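Protein transport protein HOFQ (Aggregatibacter actinomycetemcomitans, PDB 2Y3M) probably takes part in DNA uptake during natural competence, as an outer-membrane secretin whose extra-membranous domains bind DNA. Local coordinates at residues 110-124 and 156-168. Residues are numbered along the deposited sequence; the frame is centred on the assembly and turned at random.
Sequences IKLHFAKASEVMKSL and VRNIKKLIKELDK
Ile163, on helix 156-166, fills the middle of this interface; its two branches divide segment 110-124 between them, though both touch Ile110. Its CG2, set anti to the backbone N (the CG1 branch has chi1 -74°), lies 3.6 Å from Ile110 CG2 and equally near Leu112 CD2, whereas CG1 turns to Val120 and Leu124 and CD1 reaches Ile110 CD1. Leu124 enters the partner helix as a knob among Ile159, Leu162, Ile163 and Leu166; its side chain runs opposite to that of Leu162, with Leu124 CD2 3.5 Å from Leu162 CG, and crosses Ile163 at about a right angle, CD1 against CG1. Helices 117-124 and 156-166 are thus joined by aliphatic side chains, their axes 10.5 Å apart at an angle of 120°. Both pack against the same antiparallel sheet, where Ile110 lies near the end of strand 106-111, outermost in this chain, and against each other, as an alpha+beta domain; it belongs to the secretin short-domain family, and the protein has been found to share its fold with type I KH domains. At the end of the apolar contact, just past helix 156-166, the Asp167 carboxylate gathers the backbone of the turn between strand and helix. Asp167 OD1 accepts from His113 N, from Phe114 N at 2.8 Å and from Ala115 N, the last nearly straight at 170° and close to the C-O axis. His113 N also lies 3.0 Å from Asp167 OD2, on its syn lone pair, so this amide is bifurcated between the two oxygens. Packing is slacker toward solvent: the exposed Phe114 ring brings CD2, at its edge, 3.4 Å from Asp167 O, while CB lies near Lys168 O. At one margin Ser123 OG rests 3.5 Å from Leu166 CD2; at another, the aliphatic part of Lys160 borders Ile110 CD1.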
ATOM      1  N   ILE B 110     -22.390  -4.831  24.817  1.00 38.96           N
ATOM      2  CA  ILE B 110     -21.766  -5.864  25.622  1.00 37.90           C
ATOM      3  C   ILE B 110     -20.256  -5.665  25.612  1.00 37.33           C
ATOM      4  O   ILE B 110     -19.623  -5.630  24.556  1.00 36.54           O
ATOM      5  CB  ILE B 110     -22.210  -7.276  25.176  1.00 36.32           C
ATOM      6  CG1 ILE B 110     -23.739  -7.381  25.282  1.00 38.56           C
ATOM      7  CG2 ILE B 110     -21.565  -8.341  26.050  1.00 36.35           C
ATOM      8  CD1 ILE B 110     -24.370  -8.409  24.383  1.00 38.23           C
ATOM      9  N   LYS B 111     -19.699  -5.490  26.804  1.00 38.91           N
ATOM     10  CA  LYS B 111     -18.275  -5.270  26.972  1.00 39.53           C
ATOM     11  C   LYS B 111     -17.639  -6.589  27.373  1.00 39.06           C
ATOM     12  O   LYS B 111     -17.924  -7.115  28.444  1.00 40.48           O
ATOM     13  CB  LYS B 111     -18.025  -4.224  28.057  1.00 42.62           C
ATOM     14  CG  LYS B 111     -18.678  -2.883  27.798  1.00 44.70           C
ATOM     15  CD  LYS B 111     -18.365  -1.913  28.919  1.00 48.94           C
ATOM     16  CE  LYS B 111     -18.716  -0.488  28.541  1.00 52.14           C
ATOM     17  NZ  LYS B 111     -18.237   0.473  29.586  1.00 57.31           N
ATOM     18  N   LEU B 112     -16.777  -7.126  26.518  1.00 38.08           N
ATOM     19  CA  LEU B 112     -16.161  -8.417  26.809  1.00 38.73           C
ATOM     20  C   LEU B 112     -14.967  -8.283  27.740  1.00 42.14           C
ATOM     21  O   LEU B 112     -14.302  -7.249  27.758  1.00 43.50           O
ATOM     22  CB  LEU B 112     -15.778  -9.133  25.521  1.00 37.40           C
ATOM     23  CG  LEU B 112     -16.956  -9.417  24.593  1.00 34.87           C
ATOM     24  CD1 LEU B 112     -16.436  -9.859  23.253  1.00 35.14           C
ATOM     25  CD2 LEU B 112     -17.902 -10.461  25.184  1.00 33.63           C
ATOM     26  N   HIS B 113     -14.712  -9.332  28.519  1.00 44.50           N
ATOM     27  CA  HIS B 113     -13.645  -9.314  29.523  1.00 48.78           C
ATOM     28  C   HIS B 113     -12.589 -10.394  29.290  1.00 51.51           C
ATOM     29  O   HIS B 113     -11.453 -10.258  29.747  1.00 55.65           O
ATOM     30  CB  HIS B 113     -14.230  -9.458  30.934  1.00 51.29           C
ATOM     31  CG  HIS B 113     -15.076  -8.299  31.364  1.00 50.73           C
ATOM     32  ND1 HIS B 113     -14.573  -7.235  32.083  1.00 53.65           N
ATOM     33  CD2 HIS B 113     -16.392  -8.038  31.177  1.00 48.53           C
ATOM     34  CE1 HIS B 113     -15.542  -6.368  32.316  1.00 53.11           C
ATOM     35  NE2 HIS B 113     -16.656  -6.833  31.781  1.00 49.89           N
ATOM     36  N   PHE B 114     -12.965 -11.467  28.596  1.00 49.95           N
ATOM     37  CA  PHE B 114     -12.056 -12.603  28.420  1.00 53.76           C
ATOM     38  C   PHE B 114     -11.940 -13.083  26.976  1.00 52.15           C
ATOM     39  O   PHE B 114     -10.858 -13.457  26.531  1.00 55.59           O
ATOM     40  CB  PHE B 114     -12.444 -13.763  29.346  1.00 56.92           C
ATOM     41  CG  PHE B 114     -12.446 -13.396  30.807  1.00 59.86           C
ATOM     42  CD1 PHE B 114     -11.253 -13.340  31.527  1.00 65.18           C
ATOM     43  CD2 PHE B 114     -13.640 -13.102  31.462  1.00 57.99           C
ATOM     44  CE1 PHE B 114     -11.251 -12.994  32.876  1.00 68.69           C
ATOM     45  CE2 PHE B 114     -13.649 -12.757  32.813  1.00 61.52           C
ATOM     46  CZ  PHE B 114     -12.454 -12.703  33.521  1.00 66.90           C
ATOM     47  N   ALA B 115     -13.054 -13.066  26.252  1.00 47.74           N
ATOM     48  CA  ALA B 115     -13.079 -13.499  24.859  1.00 46.53           C
ATOM     49  C   ALA B 115     -12.825 -12.336  23.899  1.00 44.57           C
ATOM     50  O   ALA B 115     -12.981 -11.171  24.272  1.00 43.41           O
ATOM     51  CB  ALA B 115     -14.415 -14.176  24.542  1.00 43.79           C
ATOM     52  N   LYS B 116     -12.413 -12.664  22.672  1.00 45.33           N
ATOM     53  CA  LYS B 116     -12.391 -11.706  21.567  1.00 43.98           C
ATOM     54  C   LYS B 116     -13.765 -11.656  20.902  1.00 39.98           C
ATOM     55  O   LYS B 116     -14.376 -12.703  20.646  1.00 39.17           O
ATOM     56  CB  LYS B 116     -11.344 -12.105  20.529  1.00 47.95           C
ATOM     57  CG  LYS B 116      -9.982 -11.457  20.712  1.00 53.08           C
ATOM     58  CD  LYS B 116      -9.037 -11.838  19.578  1.00 58.60           C
ATOM     59  CE  LYS B 116      -8.422 -13.218  19.794  1.00 63.50           C
ATOM     60  NZ  LYS B 116      -7.626 -13.662  18.613  1.00 69.48           N
ATOM     61  N   ALA B 117     -14.237 -10.440  20.620  1.00 38.09           N
ATOM     62  CA  ALA B 117     -15.522 -10.213  19.950  1.00 35.49           C
ATOM     63  C   ALA B 117     -15.688 -11.047  18.672  1.00 36.01           C
ATOM     64  O   ALA B 117     -16.732 -11.658  18.460  1.00 34.46           O
ATOM     65  CB  ALA B 117     -15.716  -8.725  19.661  1.00 35.37           C
ATOM     66  N   SER B 118     -14.643 -11.088  17.846  1.00 39.07           N
ATOM     67  CA  SER B 118     -14.666 -11.843  16.591  1.00 40.93           C
ATOM     68  C   SER B 118     -14.795 -13.352  16.811  1.00 41.54           C
ATOM     69  O   SER B 118     -15.488 -14.028  16.053  1.00 41.57           O
ATOM     70  CB  SER B 118     -13.429 -11.533  15.753  1.00 45.03           C
ATOM     71  OG  SER B 118     -12.252 -11.815  16.486  1.00 47.35           O
ATOM     72  N   GLU B 119     -14.143 -13.865  17.854  1.00 43.11           N
ATOM     73  CA  GLU B 119     -14.257 -15.282  18.212  1.00 45.14           C
ATOM     74  C   GLU B 119     -15.661 -15.634  18.715  1.00 41.92           C
ATOM     75  O   GLU B 119     -16.215 -16.673  18.345  1.00 42.96           O
ATOM     76  CB  GLU B 119     -13.192 -15.693  19.238  1.00 48.69           C
ATOM     77  CG  GLU B 119     -11.742 -15.511  18.771  1.00 54.87           C
ATOM     78  CD  GLU B 119     -11.363 -16.381  17.576  1.00 61.86           C
ATOM     79  OE1 GLU B 119     -11.996 -17.444  17.356  1.00 63.45           O
ATOM     80  OE2 GLU B 119     -10.415 -16.002  16.853  1.00 66.45           O
ATOM     81  N   VAL B 120     -16.229 -14.757  19.542  1.00 38.99           N
ATOM     82  CA  VAL B 120     -17.611 -14.897  20.005  1.00 36.88           C
ATOM     83  C   VAL B 120     -18.559 -14.942  18.806  1.00 36.04           C
ATOM     84  O   VAL B 120     -19.423 -15.821  18.725  1.00 36.84           O
ATOM     85  CB  VAL B 120     -18.016 -13.750  20.958  1.00 35.13           C
ATOM     86  CG1 VAL B 120     -19.485 -13.862  21.370  1.00 33.65           C
ATOM     87  CG2 VAL B 120     -17.131 -13.748  22.187  1.00 36.77           C
ATOM     88  N   MET B 121     -18.366 -14.012  17.871  1.00 35.11           N
ATOM     89  CA  MET B 121     -19.170 -13.939  16.653  1.00 35.11           C
ATOM     90  C   MET B 121     -19.069 -15.179  15.769  1.00 37.43           C
ATOM     91  O   MET B 121     -20.060 -15.593  15.179  1.00 37.87           O
ATOM     92  CB  MET B 121     -18.843 -12.675  15.854  1.00 35.21           C
ATOM     93  CG  MET B 121     -19.423 -11.410  16.473  1.00 33.48           C
ATOM     94  SD  MET B 121     -21.231 -11.427  16.596  1.00 32.67           S
ATOM     95  CE  MET B 121     -21.707 -11.091  14.905  1.00 33.44           C
ATOM     96  N   LYS B 122     -17.882 -15.772  15.681  1.00 39.74           N
ATOM     97  CA  LYS B 122     -17.717 -17.028  14.950  1.00 42.85           C
ATOM     98  C   LYS B 122     -18.490 -18.155  15.623  1.00 43.53           C
ATOM     99  O   LYS B 122     -19.136 -18.959  14.958  1.00 45.56           O
ATOM    100  CB  LYS B 122     -16.242 -17.407  14.834  1.00 46.46           C
ATOM    101  CG  LYS B 122     -15.447 -16.538  13.888  1.00 47.61           C
ATOM    102  CD  LYS B 122     -13.998 -16.962  13.885  1.00 52.41           C
ATOM    103  CE  LYS B 122     -13.090 -15.771  13.688  1.00 53.54           C
ATOM    104  NZ  LYS B 122     -11.660 -16.144  13.886  1.00 59.09           N
ATOM    105  N   SER B 123     -18.414 -18.206  16.948  1.00 42.91           N
ATOM    106  CA  SER B 123     -19.158 -19.186  17.734  1.00 44.34           C
ATOM    107  C   SER B 123     -20.671 -18.987  17.576  1.00 42.58           C
ATOM    108  O   SER B 123     -21.395 -19.941  17.295  1.00 45.28           O
ATOM    109  CB  SER B 123     -18.744 -19.104  19.208  1.00 44.46           C
ATOM    110  OG  SER B 123     -19.416 -20.082  19.979  1.00 47.66           O
ATOM    111  N   LEU B 124     -21.131 -17.745  17.731  1.00 39.12           N
ATOM    112  CA  LEU B 124     -22.555 -17.408  17.613  1.00 38.61           C
ATOM    113  C   LEU B 124     -23.143 -17.678  16.228  1.00 39.94           C
ATOM    114  O   LEU B 124     -24.282 -18.126  16.116  1.00 41.90           O
ATOM    115  CB  LEU B 124     -22.804 -15.940  17.964  1.00 35.98           C
ATOM    116  CG  LEU B 124     -22.540 -15.379  19.364  1.00 35.34           C
ATOM    117  CD1 LEU B 124     -22.734 -13.872  19.354  1.00 34.11           C
ATOM    118  CD2 LEU B 124     -23.440 -16.014  20.390  1.00 37.12           C
ATOM    119  N   VAL B 156     -32.385  -9.918  21.555  1.00 35.47           N
ATOM    120  CA  VAL B 156     -31.328  -9.223  22.287  1.00 34.36           C
ATOM    121  C   VAL B 156     -31.039  -9.946  23.604  1.00 33.59           C
ATOM    122  O   VAL B 156     -29.880 -10.229  23.920  1.00 34.09           O
ATOM    123  CB  VAL B 156     -31.668  -7.720  22.548  1.00 35.63           C
ATOM    124  CG1 VAL B 156     -30.665  -7.084  23.522  1.00 35.13           C
ATOM    125  CG2 VAL B 156     -31.711  -6.938  21.239  1.00 37.96           C
ATOM    126  N   ARG B 157     -32.104 -10.252  24.345  1.00 33.79           N
ATOM    127  CA  ARG B 157     -32.037 -10.903  25.655  1.00 35.02           C
ATOM    128  C   ARG B 157     -31.226 -12.206  25.653  1.00 35.03           C
ATOM    129  O   ARG B 157     -30.297 -12.365  26.443  1.00 36.33           O
ATOM    130  CB  ARG B 157     -33.458 -11.175  26.174  1.00 36.95           C
ATOM    131  CG  ARG B 157     -33.505 -11.874  27.515  1.00 41.15           C
ATOM    132  CD  ARG B 157     -34.860 -12.517  27.771  1.00 46.47           C
ATOM    133  NE  ARG B 157     -34.949 -13.124  29.103  1.00 52.55           N
ATOM    134  CZ  ARG B 157     -34.647 -14.393  29.380  1.00 54.85           C
ATOM    135  NH1 ARG B 157     -34.229 -15.209  28.418  1.00 52.01           N
ATOM    136  NH2 ARG B 157     -34.766 -14.849  30.624  1.00 60.67           N
ATOM    137  N   ASN B 158     -31.591 -13.132  24.771  1.00 35.26           N
ATOM    138  CA  ASN B 158     -30.964 -14.447  24.724  1.00 37.40           C
ATOM    139  C   ASN B 158     -29.538 -14.451  24.165  1.00 37.93           C
ATOM    140  O   ASN B 158     -28.713 -15.272  24.567  1.00 39.98           O
ATOM    141  CB  ASN B 158     -31.844 -15.422  23.949  1.00 40.07           C
ATOM    142  CG  ASN B 158     -33.196 -15.620  24.599  1.00 41.94           C
ATOM    143  OD1 ASN B 158     -33.339 -15.496  25.822  1.00 42.13           O
ATOM    144  ND2 ASN B 158     -34.202 -15.931  23.785  1.00 43.58           N
ATOM    145  N   ILE B 159     -29.256 -13.540  23.241  1.00 43.30           N
ATOM    146  CA  ILE B 159     -27.918 -13.444  22.671  1.00 42.02           C
ATOM    147  C   ILE B 159     -26.980 -12.791  23.675  1.00 41.41           C
ATOM    148  O   ILE B 159     -25.834 -13.215  23.825  1.00 39.95           O
ATOM    149  CB  ILE B 159     -27.922 -12.714  21.322  1.00 44.36           C
ATOM    150  CG1 ILE B 159     -28.642 -13.572  20.285  1.00 46.00           C
ATOM    151  CG2 ILE B 159     -26.495 -12.415  20.854  1.00 43.28           C
ATOM    152  CD1 ILE B 159     -29.149 -12.796  19.116  1.00 50.72           C
ATOM    153  N   LYS B 160     -27.486 -11.786  24.384  1.00 43.99           N
ATOM    154  CA  LYS B 160     -26.770 -11.182  25.499  1.00 45.51           C
ATOM    155  C   LYS B 160     -26.421 -12.260  26.531  1.00 43.91           C
ATOM    156  O   LYS B 160     -25.313 -12.286  27.063  1.00 44.03           O
ATOM    157  CB  LYS B 160     -27.610 -10.060  26.121  1.00 50.59           C
ATOM    158  CG  LYS B 160     -26.923  -9.256  27.205  1.00 54.66           C
ATOM    159  CD  LYS B 160     -27.737  -8.023  27.578  1.00 62.04           C
ATOM    160  CE  LYS B 160     -27.291  -7.473  28.919  1.00 68.01           C
ATOM    161  NZ  LYS B 160     -27.902  -6.153  29.211  1.00 77.50           N
ATOM    162  N   LYS B 161     -27.363 -13.158  26.795  1.00 43.50           N
ATOM    163  CA  LYS B 161     -27.103 -14.268  27.699  1.00 43.15           C
ATOM    164  C   LYS B 161     -26.060 -15.226  27.120  1.00 41.12           C
ATOM    165  O   LYS B 161     -25.133 -15.631  27.816  1.00 41.92           O
ATOM    166  CB  LYS B 161     -28.399 -14.998  28.066  1.00 44.00           C
ATOM    167  CG  LYS B 161     -29.249 -14.249  29.095  1.00 47.84           C
ATOM    168  CD  LYS B 161     -30.608 -14.916  29.316  1.00 49.39           C
ATOM    169  CE  LYS B 161     -30.526 -16.063  30.306  1.00 50.03           C
ATOM    170  NZ  LYS B 161     -30.303 -15.578  31.705  1.00 54.43           N
ATOM    171  N   LEU B 162     -26.201 -15.565  25.844  1.00 40.04           N
ATOM    172  CA  LEU B 162     -25.246 -16.456  25.180  1.00 40.18           C
ATOM    173  C   LEU B 162     -23.820 -15.877  25.162  1.00 40.14           C
ATOM    174  O   LEU B 162     -22.846 -16.601  25.386  1.00 41.36           O
ATOM    175  CB  LEU B 162     -25.726 -16.780  23.768  1.00 40.58           C
ATOM    176  CG  LEU B 162     -25.046 -17.866  22.930  1.00 43.04           C
ATOM    177  CD1 LEU B 162     -24.727 -19.144  23.707  1.00 45.51           C
ATOM    178  CD2 LEU B 162     -25.930 -18.164  21.728  1.00 45.77           C
ATOM    179  N   ILE B 163     -23.715 -14.570  24.924  1.00 39.57           N
ATOM    180  CA  ILE B 163     -22.424 -13.894  24.864  1.00 40.26           C
ATOM    181  C   ILE B 163     -21.724 -13.919  26.217  1.00 42.36           C
ATOM    182  O   ILE B 163     -20.515 -14.143  26.289  1.00 43.73           O
ATOM    183  CB  ILE B 163     -22.562 -12.450  24.340  1.00 40.83           C
ATOM    184  CG1 ILE B 163     -22.834 -12.473  22.834  1.00 40.10           C
ATOM    185  CG2 ILE B 163     -21.308 -11.628  24.651  1.00 42.14           C
ATOM    186  CD1 ILE B 163     -23.394 -11.186  22.282  1.00 42.19           C
ATOM    187  N   LYS B 164     -22.496 -13.713  27.281  1.00 43.70           N
ATOM    188  CA  LYS B 164     -21.956 -13.719  28.633  1.00 47.18           C
ATOM    189  C   LYS B 164     -21.486 -15.099  29.098  1.00 48.30           C
ATOM    190  O   LYS B 164     -20.598 -15.192  29.949  1.00 52.01           O
ATOM    191  CB  LYS B 164     -22.945 -13.084  29.614  1.00 50.07           C
ATOM    192  CG  LYS B 164     -23.029 -11.563  29.447  1.00 53.29           C
ATOM    193  CD  LYS B 164     -23.699 -10.868  30.617  1.00 60.07           C
ATOM    194  CE  LYS B 164     -23.475  -9.361  30.518  1.00 65.44           C
ATOM    195  NZ  LYS B 164     -24.210  -8.596  31.561  1.00 73.53           N
ATOM    196  N   GLU B 165     -22.062 -16.159  28.532  1.00 46.43           N
ATOM    197  CA  GLU B 165     -21.575 -17.516  28.787  1.00 49.09           C
ATOM    198  C   GLU B 165     -20.270 -17.784  28.049  1.00 50.38           C
ATOM    199  O   GLU B 165     -19.397 -18.488  28.554  1.00 54.79           O
ATOM    200  CB  GLU B 165     -22.615 -18.580  28.403  1.00 48.54           C
ATOM    201  CG  GLU B 165     -23.830 -18.667  29.322  1.00 49.00           C
ATOM    202  CD  GLU B 165     -23.491 -18.560  30.815  1.00 52.80           C
ATOM    203  OE1 GLU B 165     -22.528 -19.210  31.292  1.00 56.29           O
ATOM    204  OE2 GLU B 165     -24.216 -17.827  31.514  1.00 52.98           O
ATOM    205  N   LEU B 166     -20.148 -17.219  26.852  1.00 47.58           N
ATOM    206  CA  LEU B 166     -18.964 -17.414  26.019  1.00 49.22           C
ATOM    207  C   LEU B 166     -17.798 -16.540  26.468  1.00 50.88           C
ATOM    208  O   LEU B 166     -16.649 -16.790  26.096  1.00 53.93           O
ATOM    209  CB  LEU B 166     -19.290 -17.131  24.551  1.00 46.75           C
ATOM    210  CG  LEU B 166     -20.155 -18.125  23.771  1.00 46.90           C
ATOM    211  CD1 LEU B 166     -20.659 -17.471  22.495  1.00 43.85           C
ATOM    212  CD2 LEU B 166     -19.393 -19.404  23.457  1.00 50.94           C
ATOM    213  N   ASP B 167     -18.099 -15.524  27.272  1.00 49.93           N
ATOM    214  CA  ASP B 167     -17.108 -14.561  27.726  1.00 52.44           C
ATOM    215  C   ASP B 167     -16.357 -15.036  28.978  1.00 58.35           C
ATOM    216  O   ASP B 167     -16.390 -14.375  30.019  1.00 61.38           O
ATOM    217  CB  ASP B 167     -17.780 -13.204  27.968  1.00 51.25           C
ATOM    218  CG  ASP B 167     -16.784 -12.075  28.187  1.00 54.20           C
ATOM    219  OD1 ASP B 167     -15.587 -12.248  27.876  1.00 55.72           O
ATOM    220  OD2 ASP B 167     -17.210 -11.005  28.669  1.00 55.69           O
ATOM    221  N   LYS B 168     -15.682 -16.179  28.867  1.00 61.64           N
ATOM    222  CA  LYS B 168     -14.807 -16.688  29.932  1.00 69.04           C
ATOM    223  C   LYS B 168     -13.817 -17.725  29.409  1.00 73.59           C
ATOM    224  O   LYS B 168     -12.754 -17.376  28.893  1.00 75.53           O
ATOM    225  CB  LYS B 168     -15.611 -17.250  31.116  1.00 71.47           C
ATOM    226  CG  LYS B 168     -16.743 -18.209  30.743  1.00 68.67           C
ATOM    227  CD  LYS B 168     -17.783 -18.311  31.861  1.00 69.98           C
ATOM    228  CE  LYS B 168     -18.629 -17.040  31.970  1.00 65.96           C
ATOM    229  NZ  LYS B 168     -19.529 -17.073  33.160  1.00 68.23           N
TER